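Local structure of nucleotidyltransferase-like protein (Exiguobacterium sibiricum, 3C18) at residues Leu121-Leu125 with Thr250-Val254. The protein is probably a nucleotidyltransferase or a close relative of one, although its substrate and exact reaction are not established. Sequence-based numbering, arbitrary orientation. Where two conformers were deposited one is given.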
loop_
_atom_site.group_PDB
_atom_site.type_symbol
_atom_site.label_atom_id
_atom_site.label_comp_id
_atom_site.label_asym_id
_atom_site.label_seq_id
_atom_site.Cartn_x
_atom_site.Cartn_y
_atom_site.Cartn_z
ATOM N N LEU A 121 -0.130 -10.537 14.064
ATOM C CA LEU A 121 0.111 -10.423 12.610
ATOM C C LEU A 121 0.263 -8.958 12.238
ATOM O O LEU A 121 1.141 -8.570 11.465
ATOM C CB LEU A 121 -1.045 -11.035 11.807
ATOM C CG LEU A 121 -0.946 -10.836 10.291
ATOM C CD1 LEU A 121 0.406 -11.254 9.765
ATOM C CD2 LEU A 121 -2.079 -11.560 9.593
ATOM N N GLN A 122 -0.602 -8.141 12.815
ATOM C CA GLN A 122 -0.537 -6.683 12.595
ATOM C C GLN A 122 0.783 -6.083 13.097
ATOM O O GLN A 122 1.317 -5.125 12.525
ATOM C CB GLN A 122 -1.738 -6.009 13.222
ATOM C CG GLN A 122 -3.044 -6.258 12.417
ATOM C CD GLN A 122 -4.230 -5.582 13.002
ATOM O OE1 GLN A 122 -4.123 -4.457 13.518
ATOM N NE2 GLN A 122 -5.410 -6.249 12.914
HETATM N N MSE A 123 1.305 -6.652 14.183
HETATM C CA MSE A 123 2.539 -6.170 14.780
HETATM C C MSE A 123 3.683 -6.519 13.877
HETATM O O MSE A 123 4.561 -5.713 13.675
HETATM C CB MSE A 123 2.767 -6.686 16.206
HETATM C CG MSE A 123 1.865 -6.062 17.216
HETATM SE SE MSE A 123 2.432 -6.397 19.040
HETATM C CE MSE A 123 2.115 -8.305 19.126
ATOM N N SER A 124 3.649 -7.686 13.256
ATOM C CA SER A 124 4.729 -8.072 12.321
ATOM C C SER A 124 4.688 -7.215 11.068
ATOM O O SER A 124 5.697 -6.860 10.534
ATOM C CB SER A 124 4.663 -9.549 11.937
ATOM O OG SER A 124 4.927 -10.395 13.070
ATOM N N LEU A 125 3.489 -6.889 10.605
ATOM C CA LEU A 125 3.333 -6.037 9.425
ATOM C C LEU A 125 3.812 -4.615 9.693
ATOM O O LEU A 125 4.428 -3.998 8.867
ATOM C CB LEU A 125 1.888 -6.060 8.912
ATOM C CG LEU A 125 1.474 -7.432 8.314
ATOM C CD1 LEU A 125 -0.056 -7.600 8.132
ATOM C CD2 LEU A 125 2.169 -7.607 6.966
ATOM N N THR A 250 1.255 -15.425 4.299
ATOM C CA THR A 250 0.854 -14.793 3.025
ATOM C C THR A 250 1.039 -13.300 3.029
ATOM O O THR A 250 1.571 -12.709 2.118
ATOM C CB THR A 250 -0.644 -15.033 2.722
ATOM O OG1 THR A 250 -0.851 -16.409 2.384
ATOM C CG2 THR A 250 -1.134 -14.128 1.574
ATOM N N GLU A 251 0.548 -12.685 4.078
ATOM C CA GLU A 251 0.573 -11.211 4.181
ATOM C C GLU A 251 1.970 -10.679 4.410
ATOM O O GLU A 251 2.223 -9.495 4.248
ATOM C CB GLU A 251 -0.334 -10.723 5.306
ATOM C CG GLU A 251 -1.806 -11.116 5.142
ATOM C CD GLU A 251 -2.452 -10.478 3.901
ATOM O OE1 GLU A 251 -2.045 -9.367 3.489
ATOM O OE2 GLU A 251 -3.387 -11.092 3.362
ATOM N N LEU A 252 2.886 -11.574 4.759
ATOM C CA LEU A 252 4.244 -11.157 5.076
ATOM C C LEU A 252 5.197 -11.457 3.947
ATOM O O LEU A 252 6.364 -11.126 4.033
ATOM C CB LEU A 252 4.734 -11.854 6.339
ATOM C CG LEU A 252 4.200 -11.355 7.680
ATOM C CD1 LEU A 252 4.594 -12.335 8.809
ATOM C CD2 LEU A 252 4.731 -9.945 7.930
ATOM N N LYS A 253 4.701 -12.041 2.857
ATOM C CA LYS A 253 5.604 -12.444 1.752
ATOM C C LYS A 253 6.526 -11.316 1.325
ATOM O O LYS A 253 7.724 -11.497 1.115
ATOM C CB LYS A 253 4.848 -12.964 0.517
ATOM C CG LYS A 253 4.267 -14.324 0.689
ATOM C CD LYS A 253 3.528 -14.810 -0.559
ATOM C CE LYS A 253 4.397 -14.976 -1.792
ATOM N NZ LYS A 253 3.658 -15.776 -2.866
ATOM N N VAL A 254 5.972 -10.129 1.239
ATOM C CA VAL A 254 6.716 -9.019 0.652
ATOM C C VAL A 254 7.911 -8.623 1.472
ATOM O O VAL A 254 8.899 -8.055 0.949
ATOM C CB VAL A 254 5.815 -7.794 0.428
ATOM C CG1 VAL A 254 6.649 -6.548 0.194
ATOM C CG2 VAL A 254 4.907 -8.058 -0.768
#
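One helical turn, closed by the bond from Leu125 N to Leu121 O (3.0 Å), meets a tighter 3-10 turn at 250-252, after which Lys253 N donates back to Thr250 O (3.3 Å). The nearest CA atoms are those of Leu125 and Leu252, 6.8 Å apart, and no hydrogen bond links the segments. Leucines spaced one turn apart present a single apolar stripe, and here Leu252 lies against it: its CD2 is 3.6 Å from Leu125 CD2 and its CG 4.3 Å from Leu121 CD1. Leu252 CD2 also meets Ser124 CB (4.0 Å). Residues 121-125 of helix 116-142, in the YgxA-like substrate-binding region, thereby pack against the turn leading into helix 253-265 of the predicted helix-turn-helix region, and Tyr226 of helix 220-231 also touches Leu121, Ser124 and Leu252. Ser124 OG is hydrogen-bonded to Gly223 O. Leu125 CD2 makes the closest approach, a 3.3 Å van der Waals contact with Glu251 O; peripherally, the Glu251 carboxylate leads away to a salt bridge with Arg77.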